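Local coordinates for halorhodopsin (PDB 2JAF), which uses light absorbed by its retinal chromophore to pump chloride ions inward across the archaeal cell membrane, at residues L78-S82 against G83-G87; A185-S189 against A190-E194. The protein carries 2 engineered substitutions. All blocks are in the same frame, centred on the assembly; numbering follows the deposited sequence.

Contact 1. Residues L78-S82 against G83-G87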
loop_
_atom_site.group_PDB
_atom_site.type_symbol
_atom_site.label_atom_id
_atom_site.label_comp_id
_atom_site.label_asym_id
_atom_site.label_seq_id
_atom_site.Cartn_x
_atom_site.Cartn_y
_atom_site.Cartn_z
ATOM N N LEU A 78 -13.388 -9.445 -12.045
ATOM C CA LEU A 78 -14.620 -8.654 -12.060
ATOM C C LEU A 78 -14.280 -7.251 -12.568
ATOM O O LEU A 78 -15.050 -6.640 -13.306
ATOM C CB LEU A 78 -15.215 -8.548 -10.652
ATOM C CG LEU A 78 -15.670 -9.846 -9.989
ATOM C CD1 LEU A 78 -16.144 -9.548 -8.567
ATOM C CD2 LEU A 78 -16.786 -10.483 -10.816
ATOM N N GLY A 79 -13.125 -6.743 -12.155
ATOM C CA GLY A 79 -12.705 -5.423 -12.596
ATOM C C GLY A 79 -12.567 -5.424 -14.106
ATOM O O GLY A 79 -13.005 -4.491 -14.788
ATOM N N LEU A 80 -11.967 -6.489 -14.635
ATOM C CA LEU A 80 -11.782 -6.613 -16.076
ATOM C C LEU A 80 -13.107 -6.808 -16.811
ATOM O O LEU A 80 -13.408 -6.102 -17.770
ATOM C CB LEU A 80 -10.850 -7.791 -16.387
ATOM C CG LEU A 80 -9.437 -7.705 -15.798
ATOM C CD1 LEU A 80 -8.644 -8.960 -16.171
ATOM C CD2 LEU A 80 -8.738 -6.456 -16.315
ATOM N N LEU A 81 -13.895 -7.778 -16.362
ATOM C CA LEU A 81 -15.181 -8.060 -16.990
ATOM C C LEU A 81 -16.070 -6.826 -17.059
ATOM O O LEU A 81 -16.685 -6.544 -18.095
ATOM C CB LEU A 81 -15.904 -9.176 -16.224
ATOM C CG LEU A 81 -15.525 -10.612 -16.605
ATOM C CD1 LEU A 81 -16.201 -11.601 -15.666
ATOM C CD2 LEU A 81 -15.941 -10.871 -18.046
ATOM N N SER A 82 -16.130 -6.088 -15.955
ATOM C CA SER A 82 -16.959 -4.890 -15.875
ATOM C C SER A 82 -16.427 -3.725 -16.704
ATOM O O SER A 82 -17.154 -2.767 -16.971
ATOM C CB SER A 82 -17.076 -4.436 -14.425
ATOM O OG SER A 82 -15.876 -3.817 -14.003
ATOM N N GLY A 83 -15.159 -3.799 -17.098
ATOM C CA GLY A 83 -14.570 -2.717 -17.871
ATOM C C GLY A 83 -13.974 -1.638 -16.981
ATOM O O GLY A 83 -13.325 -0.713 -17.466
ATOM N N LEU A 84 -14.178 -1.751 -15.671
ATOM C CA LEU A 84 -13.653 -0.758 -14.736
ATOM C C LEU A 84 -12.141 -0.595 -14.855
ATOM O O LEU A 84 -11.627 0.523 -14.875
ATOM C CB LEU A 84 -14.000 -1.147 -13.291
ATOM C CG LEU A 84 -13.409 -0.241 -12.199
ATOM C CD1 LEU A 84 -14.081 1.124 -12.254
ATOM C CD2 LEU A 84 -13.616 -0.869 -10.818
ATOM N N THR A 85 -11.431 -1.716 -14.950
ATOM C CA THR A 85 -9.976 -1.681 -15.027
ATOM C C THR A 85 -9.394 -2.070 -16.388
ATOM O O THR A 85 -8.345 -2.714 -16.470
ATOM C CB THR A 85 -9.363 -2.571 -13.919
ATOM O OG1 THR A 85 -9.884 -3.898 -14.028
ATOM C CG2 THR A 85 -9.709 -2.018 -12.542
ATOM N N VAL A 86 -10.084 -1.670 -17.452
ATOM C CA VAL A 86 -9.640 -1.931 -18.816
ATOM C C VAL A 86 -9.687 -0.592 -19.529
ATOM O O VAL A 86 -10.607 0.191 -19.311
ATOM C CB VAL A 86 -10.573 -2.913 -19.561
ATOM C CG1 VAL A 86 -10.040 -3.168 -20.970
ATOM C CG2 VAL A 86 -10.671 -4.221 -18.803
ATOM N N GLY A 87 -8.691 -0.317 -20.364
ATOM C CA GLY A 87 -8.674 0.948 -21.078
ATOM C C GLY A 87 -7.977 0.853 -22.420
ATOM O O GLY A 87 -7.322 -0.142 -22.719
#
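Gly-79 and Thr-85 meet where a helix gives way to a type I beta turn running from Gly-83 to Val-86. Thr-85 N donates an almost straight bond (174°) to Gly-79 O, 3.2 Å long. The donor comes from above the plane of that carbonyl. With no CB on Gly-79, the hydroxyl of Thr-85 lies close against this backbone, its OG1 3.1 Å from Gly-79 C. Leu-80 O accepts Gly-83 N at 3.0 Å, in a bent bond, the donor above the carbonyl plane. The Leu-80 side chain crosses that of Thr-85 at about a right angle, and Leu-80 CD2 packs 3.9 Å from Val-86 CG2. A chi1 of 75° folds Ser-82 OG back over the last turn, 3.0 Å from Leu-78 O and 3.1 Å from Gly-79 O, so the hydroxyl can serve either carbonyl. Ser-82 OG also touches Leu-84 CB at 3.3 Å. Gly-83 then turns the chain with a positive phi.

The turn leads from the second helix of the seven-helix, bacteriorhodopsin-like fold, 58-82, to the extracellular two-stranded sheet. Arg-24 binds the carbonyls of Leu-80 and Leu-81, and both leucines pack on Leu-33 of helix 27-50. Ser-82 O bonds to Ser-156 of a second subunit. Thr-85 touches Trp-106 of helix 106-127, and the chain runs on into strand 87-90, which pairs with strand 101-104.

Contact 2. Residues A185-S189 against A190-E194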
loop_
_atom_site.group_PDB
_atom_site.type_symbol
_atom_site.label_atom_id
_atom_site.label_comp_id
_atom_site.label_asym_id
_atom_site.label_seq_id
_atom_site.Cartn_x
_atom_site.Cartn_y
_atom_site.Cartn_z
ATOM N N ALA A 185 16.879 -21.347 3.569
ATOM C CA ALA A 185 17.569 -21.738 4.790
ATOM C C ALA A 185 16.583 -21.740 5.951
ATOM O O ALA A 185 16.701 -22.542 6.878
ATOM C CB ALA A 185 18.717 -20.777 5.074
ATOM N N SER A 186 15.607 -20.842 5.894
ATOM C CA SER A 186 14.602 -20.757 6.941
ATOM C C SER A 186 13.679 -21.970 6.896
ATOM O O SER A 186 13.345 -22.542 7.932
ATOM C CB SER A 186 13.791 -19.473 6.791
ATOM O OG SER A 186 14.629 -18.339 6.948
ATOM N N ALA A 187 13.277 -22.368 5.692
ATOM C CA ALA A 187 12.398 -23.520 5.534
ATOM C C ALA A 187 13.066 -24.775 6.090
ATOM O O ALA A 187 12.409 -25.632 6.685
ATOM C CB ALA A 187 12.054 -23.714 4.064
ATOM N N SER A 188 14.375 -24.875 5.889
ATOM C CA SER A 188 15.142 -26.018 6.367
ATOM C C SER A 188 15.092 -26.078 7.887
ATOM O O SER A 188 14.840 -27.134 8.466
ATOM C CB SER A 188 16.595 -25.911 5.898
ATOM O OG SER A 188 17.367 -27.005 6.365
ATOM N N SER A 189 15.324 -24.941 8.532
ATOM C CA SER A 189 15.295 -24.887 9.989
ATOM C C SER A 189 13.862 -25.036 10.494
ATOM O O SER A 189 13.634 -25.399 11.646
ATOM C CB SER A 189 15.884 -23.563 10.484
ATOM O OG SER A 189 15.107 -22.461 10.045
ATOM N N ALA A 190 12.897 -24.763 9.619
ATOM C CA ALA A 190 11.490 -24.859 9.980
ATOM C C ALA A 190 10.923 -26.245 9.683
ATOM O O ALA A 190 9.776 -26.537 10.014
ATOM C CB ALA A 190 10.691 -23.797 9.234
ATOM N N GLY A 191 11.732 -27.091 9.057
ATOM C CA GLY A 191 11.295 -28.435 8.725
ATOM C C GLY A 191 10.316 -28.483 7.566
ATOM O O GLY A 191 9.579 -29.455 7.415
ATOM N N THR A 192 10.304 -27.434 6.745
ATOM C CA THR A 192 9.398 -27.368 5.597
ATOM C C THR A 192 10.144 -27.262 4.265
ATOM O O THR A 192 9.585 -26.800 3.264
ATOM C CB THR A 192 8.450 -26.158 5.711
ATOM O OG1 THR A 192 9.220 -24.969 5.926
ATOM C CG2 THR A 192 7.470 -26.346 6.857
ATOM N N ALA A 193 11.400 -27.699 4.256
ATOM C CA ALA A 193 12.241 -27.643 3.059
ATOM C C ALA A 193 11.693 -28.398 1.847
ATOM O O ALA A 193 11.820 -27.931 0.713
ATOM C CB ALA A 193 13.635 -28.150 3.388
ATOM N N GLU A 194 11.095 -29.561 2.086
ATOM C CA GLU A 194 10.540 -30.387 1.013
ATOM C C GLU A 194 9.412 -29.701 0.244
ATOM O O GLU A 194 9.441 -29.637 -0.986
ATOM C CB GLU A 194 10.031 -31.715 1.583
ATOM C CG GLU A 194 8.853 -31.572 2.548
ATOM C CD GLU A 194 9.133 -30.597 3.686
ATOM O OE1 GLU A 194 9.984 -30.903 4.551
ATOM O OE2 GLU A 194 8.503 -29.518 3.708
#
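The peptide carbonyl of Ser-188 takes Gly-191 N over its face, 73° out of its plane, at 3.2 Å from Ser-188 O. The carbonyl of Ala-187 is met differently. Thr-192 N lies only 25° from its plane and bonds to Ala-187 O at 2.8 Å. Together with the positive phi of Gly-191, these two bonds make a Schellman motif that ends the helix. Ala-190 N is shared between Ser-186 O and Ala-187 O, both bonds weak. Ser-186 O has a second donor, the hydroxyl of Ser-189. A chi1 of 63° turns Ser-189 OG back along the helix, to 2.8 Å from Ser-186 O.

Ala-187 CB sits 3.6 Å from Thr-192 OG1, and Ala-193 CB rests 4.0 Å from Ser-188 CA. Thr-192 stands at the N-cap of the next helix, but its hydroxyl makes no capping bond. It binds Leu-126 O of helix 106-127 instead.

In the seven-helix, bacteriorhodopsin-like fold the turn joins helix 182-190, which follows the fifth helix, to the sixth, 193-216, on the cytoplasmic side. Ser-186 touches Val-129 and Ala-190 touches Asp-128 in the loop before helix 131-153. Thr-192 and Glu-194 pack on Trp-252 of helix 227-255.

From the N terminus, the chain first runs through helix 27-50 and then helix 58-82, whose far end is contact 1. There the chain turns toward the two-stranded sheet 87-90 and 101-104. Helices 106-127, 131-153 and 158-180 follow before contact 2, which joins helix 182-190 to helix 193-216. Each contact closes only a local turn, one after the other, with no nesting or crossing. The centres of contact 1 and contact 2 are about 40 Å apart, on opposite sides of the chain's centre. Contact 1 lies at the extracellular end and meets a second subunit; contact 2 lies at the cytoplasmic end. Helix 106-127 has a touch with both.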